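Local coordinates for protein arabinogalactan endo-1,4-beta-galactosidase (Ignisphaera aggregans, PDB 7OSK) that probably hydrolyses beta-1,4-galactan chains from within, as a heat-stable glycoside hydrolase family 53 enzyme whose catalytic domain binds calcium, at residues I40-V54 and A384-E396. Numbering follows the deposited sequence.
Sequences INPVPGLPVDFIRGV and ALPSLKVFRLVYE
Tyr395 reaches into the bend formed by 46-52, and three neighbours help to set how its ring lies. Leu46 comes over one face, its CD2 sitting 4.2 Å from the centroid of the Tyr395 ring in a CH-pi contact. At the ring's edge, near its plane, is the carbonyl of Pro47, which takes a hydrogen bond from the phenol. The Arg52 chain, bent at chi3, arrives from the opposite direction and swings its NH1 to 3.0 Å from Tyr395 OH, a weak hydrogen bond; guanidinium and ring planes stand 83° apart. The phenol hydroxyl thus donates to a main-chain carbonyl and accepts, weakly, from a guanidinium, and a phenylalanine here would probably leave both Pro47 O and Arg52 NH1 without this partner, even with the ring still under Leu46. Such a contact illustrates how a TIM barrel, the fold of this catalytic domain, can tie the beginning and the end of the domain together: 40-50 leads into the first barrel strand, 51-55, and 384-396 follows the eighth, 346-352, with which 51-55 pairs to close the barrel. Closer to strand 51-55, CD1 of Phe391 lies 3.7 Å from CB of Arg52, and Phe391 also touches Ile349 of strand 346-352. Toward the start of 40-54 the backbones are joined by a nearly straight hydrogen bond, Val43 N to Val394 O at 2.8 Å (172°). Beside it the Val43 and Val394 side chains run together, pointing the same way, with CG2 of Val43 3.9 Å from CG1 of Val394. Ile40, its CG1 trans to the main-chain nitrogen (chi1 168°), splits its branches: CD1 reaches Val390 CG2, the two side chains crossing at about a right angle, whereas CG2 lies 3.6 Å from Leu393 CB.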
# COMPACT_ATOMS: atom_id res chain seq x y z
N ILE A 40 22.75 7.98 -7.36
CA ILE A 40 21.45 8.62 -7.19
C ILE A 40 21.60 10.13 -7.00
O ILE A 40 22.48 10.59 -6.27
CB ILE A 40 20.69 8.03 -5.98
CG1 ILE A 40 19.48 8.90 -5.62
CG2 ILE A 40 21.62 7.90 -4.77
CD1 ILE A 40 18.60 8.30 -4.55
N ASN A 41 20.75 10.89 -7.68
CA ASN A 41 20.72 12.34 -7.53
C ASN A 41 19.84 12.75 -6.36
O ASN A 41 18.79 12.17 -6.14
CB ASN A 41 20.23 13.00 -8.82
CG ASN A 41 21.36 13.53 -9.67
OD1 ASN A 41 21.62 14.73 -9.69
ND2 ASN A 41 22.05 12.63 -10.37
N PRO A 42 20.27 13.76 -5.58
CA PRO A 42 19.36 14.25 -4.54
C PRO A 42 18.15 14.95 -5.14
O PRO A 42 18.21 15.39 -6.29
CB PRO A 42 20.23 15.23 -3.74
CG PRO A 42 21.63 14.82 -4.02
CD PRO A 42 21.62 14.33 -5.44
N VAL A 43 17.06 15.04 -4.38
CA VAL A 43 15.87 15.76 -4.80
C VAL A 43 15.82 17.11 -4.09
O VAL A 43 15.47 17.17 -2.91
CB VAL A 43 14.58 14.96 -4.49
CG1 VAL A 43 13.35 15.72 -4.95
CG2 VAL A 43 14.64 13.59 -5.16
N PRO A 44 16.17 18.20 -4.80
CA PRO A 44 16.25 19.52 -4.15
C PRO A 44 14.96 19.97 -3.48
O PRO A 44 13.89 19.94 -4.09
CB PRO A 44 16.59 20.46 -5.32
CG PRO A 44 17.21 19.59 -6.34
CD PRO A 44 16.53 18.27 -6.23
N GLY A 45 15.06 20.38 -2.22
CA GLY A 45 13.93 20.97 -1.51
C GLY A 45 12.98 19.95 -0.91
O GLY A 45 11.92 20.32 -0.41
N LEU A 46 13.35 18.68 -0.95
CA LEU A 46 12.49 17.62 -0.43
C LEU A 46 12.35 17.72 1.09
O LEU A 46 13.34 17.64 1.81
CB LEU A 46 13.05 16.25 -0.82
CG LEU A 46 12.17 15.03 -0.53
CD1 LEU A 46 10.86 15.09 -1.30
CD2 LEU A 46 12.91 13.75 -0.85
N PRO A 47 11.11 17.91 1.59
CA PRO A 47 10.88 18.02 3.04
C PRO A 47 11.37 16.80 3.83
O PRO A 47 11.30 15.69 3.32
CB PRO A 47 9.36 18.16 3.15
CG PRO A 47 8.93 18.70 1.85
CD PRO A 47 9.85 18.10 0.84
N VAL A 48 11.83 17.02 5.06
CA VAL A 48 12.34 15.93 5.89
C VAL A 48 11.23 15.05 6.44
O VAL A 48 11.49 13.94 6.92
CB VAL A 48 13.19 16.47 7.07
CG1 VAL A 48 14.48 17.10 6.57
CG2 VAL A 48 12.39 17.46 7.91
N ASP A 49 9.99 15.53 6.36
CA ASP A 49 8.83 14.78 6.85
C ASP A 49 8.04 14.17 5.69
O ASP A 49 6.90 13.73 5.85
CB ASP A 49 7.92 15.69 7.68
CG ASP A 49 7.49 16.94 6.93
OD1 ASP A 49 8.24 17.37 6.02
OD2 ASP A 49 6.42 17.49 7.25
N PHE A 50 8.66 14.14 4.51
CA PHE A 50 8.09 13.54 3.31
C PHE A 50 7.86 12.05 3.54
O PHE A 50 8.73 11.37 4.10
CB PHE A 50 9.02 13.79 2.12
CG PHE A 50 8.39 13.55 0.78
CD1 PHE A 50 7.53 14.49 0.23
CD2 PHE A 50 8.67 12.40 0.06
CE1 PHE A 50 6.96 14.28 -1.01
CE2 PHE A 50 8.10 12.19 -1.18
CZ PHE A 50 7.25 13.13 -1.72
N ILE A 51 6.72 11.52 3.11
CA ILE A 51 6.42 10.11 3.33
C ILE A 51 7.25 9.24 2.40
O ILE A 51 6.97 9.12 1.21
CB ILE A 51 4.91 9.79 3.13
CG1 ILE A 51 4.08 10.51 4.20
CG2 ILE A 51 4.66 8.27 3.19
CD1 ILE A 51 2.60 10.24 4.13
N ARG A 52 8.29 8.65 2.97
CA ARG A 52 9.13 7.68 2.27
C ARG A 52 8.87 6.31 2.89
O ARG A 52 9.68 5.80 3.65
CB ARG A 52 10.61 8.06 2.38
CG ARG A 52 10.90 9.55 2.18
CD ARG A 52 12.13 10.04 2.96
NE ARG A 52 12.14 9.59 4.35
CZ ARG A 52 12.59 10.30 5.39
NH1 ARG A 52 13.07 11.52 5.22
NH2 ARG A 52 12.55 9.77 6.60
N GLY A 53 7.71 5.74 2.56
CA GLY A 53 7.26 4.52 3.21
C GLY A 53 7.40 3.27 2.37
O GLY A 53 7.79 3.33 1.20
N VAL A 54 7.11 2.13 2.99
CA VAL A 54 7.05 0.85 2.30
C VAL A 54 5.85 0.07 2.82
O VAL A 54 5.40 0.30 3.94
CB VAL A 54 8.33 0.02 2.51
CG1 VAL A 54 9.53 0.71 1.89
CG2 VAL A 54 8.57 -0.25 3.99
N ALA A 384 19.46 -6.62 2.52
CA ALA A 384 19.02 -5.33 2.00
C ALA A 384 19.76 -4.97 0.72
O ALA A 384 20.99 -4.94 0.68
CB ALA A 384 19.22 -4.25 3.05
N LEU A 385 19.01 -4.69 -0.34
CA LEU A 385 19.59 -4.23 -1.59
C LEU A 385 20.14 -2.82 -1.40
O LEU A 385 19.60 -2.05 -0.61
CB LEU A 385 18.54 -4.23 -2.70
CG LEU A 385 17.92 -5.59 -3.04
CD1 LEU A 385 16.77 -5.43 -4.02
CD2 LEU A 385 18.97 -6.54 -3.61
N PRO A 386 21.22 -2.48 -2.12
CA PRO A 386 21.78 -1.13 -1.97
C PRO A 386 20.84 -0.03 -2.47
O PRO A 386 21.14 1.15 -2.29
CB PRO A 386 23.06 -1.18 -2.82
CG PRO A 386 22.86 -2.31 -3.76
CD PRO A 386 22.00 -3.31 -3.05
N SER A 387 19.71 -0.42 -3.07
CA SER A 387 18.72 0.55 -3.54
C SER A 387 17.73 0.92 -2.44
O SER A 387 16.84 1.74 -2.65
CB SER A 387 17.97 -0.01 -4.76
OG SER A 387 17.41 -1.28 -4.48
N LEU A 388 17.89 0.32 -1.27
CA LEU A 388 17.04 0.63 -0.13
C LEU A 388 17.42 1.97 0.47
O LEU A 388 16.66 2.56 1.23
CB LEU A 388 17.13 -0.48 0.93
CG LEU A 388 16.22 -0.36 2.16
CD1 LEU A 388 14.75 -0.32 1.77
CD2 LEU A 388 16.48 -1.51 3.11
N LYS A 389 18.61 2.46 0.11
CA LYS A 389 19.09 3.75 0.59
C LYS A 389 18.50 4.91 -0.21
O LYS A 389 18.87 6.06 -0.00
CB LYS A 389 20.62 3.81 0.52
CG LYS A 389 21.33 2.75 1.34
CD LYS A 389 22.83 2.81 1.11
CE LYS A 389 23.56 1.76 1.93
NZ LYS A 389 25.03 1.77 1.65
N VAL A 390 17.60 4.60 -1.13
CA VAL A 390 16.99 5.62 -1.97
C VAL A 390 16.15 6.56 -1.12
O VAL A 390 16.01 7.74 -1.44
CB VAL A 390 16.13 4.99 -3.09
CG1 VAL A 390 14.91 4.27 -2.50
CG2 VAL A 390 15.69 6.06 -4.09
N PHE A 391 15.59 6.05 -0.04
CA PHE A 391 14.75 6.84 0.85
C PHE A 391 15.57 7.72 1.80
O PHE A 391 15.02 8.39 2.68
CB PHE A 391 13.83 5.93 1.67
CG PHE A 391 13.04 4.97 0.84
CD1 PHE A 391 11.83 5.34 0.27
CD2 PHE A 391 13.49 3.68 0.62
CE1 PHE A 391 11.10 4.46 -0.49
CE2 PHE A 391 12.76 2.79 -0.14
CZ PHE A 391 11.56 3.18 -0.70
N ARG A 392 16.89 7.69 1.64
CA ARG A 392 17.80 8.49 2.46
C ARG A 392 18.71 9.33 1.57
O ARG A 392 19.08 10.45 1.91
CB ARG A 392 18.63 7.58 3.37
CG ARG A 392 19.55 8.31 4.35
CD ARG A 392 20.54 7.35 4.97
NE ARG A 392 21.52 6.87 3.99
CZ ARG A 392 22.34 5.84 4.19
NH1 ARG A 392 22.32 5.17 5.34
NH2 ARG A 392 23.19 5.49 3.24
N LEU A 393 19.08 8.77 0.42
CA LEU A 393 20.01 9.42 -0.49
C LEU A 393 19.33 10.47 -1.37
O LEU A 393 20.00 11.18 -2.12
CB LEU A 393 20.70 8.37 -1.36
CG LEU A 393 21.67 7.43 -0.63
CD1 LEU A 393 22.14 6.33 -1.57
CD2 LEU A 393 22.86 8.20 -0.08
N VAL A 394 18.01 10.56 -1.27
CA VAL A 394 17.28 11.62 -1.96
C VAL A 394 17.49 12.95 -1.25
O VAL A 394 17.16 14.01 -1.78
CB VAL A 394 15.76 11.33 -2.07
CG1 VAL A 394 15.48 10.35 -3.19
CG2 VAL A 394 15.19 10.83 -0.74
N TYR A 395 18.04 12.89 -0.04
CA TYR A 395 18.42 14.08 0.72
C TYR A 395 19.92 14.34 0.60
O TYR A 395 20.65 13.56 -0.01
CB TYR A 395 18.04 13.93 2.19
CG TYR A 395 16.55 13.83 2.42
CD1 TYR A 395 15.88 12.64 2.22
CD2 TYR A 395 15.82 14.94 2.83
CE1 TYR A 395 14.52 12.54 2.43
CE2 TYR A 395 14.46 14.85 3.04
CZ TYR A 395 13.82 13.65 2.84
OH TYR A 395 12.46 13.54 3.04
N GLU A 396 20.37 15.45 1.18
CA GLU A 396 21.77 15.84 1.12
C GLU A 396 22.13 16.76 2.29
O GLU A 396 22.76 16.33 3.25
CB GLU A 396 22.06 16.55 -0.21
CG GLU A 396 21.09 17.67 -0.54
CD GLU A 396 21.42 18.37 -1.84
OE1 GLU A 396 22.60 18.37 -2.23
OE2 GLU A 396 20.49 18.93 -2.46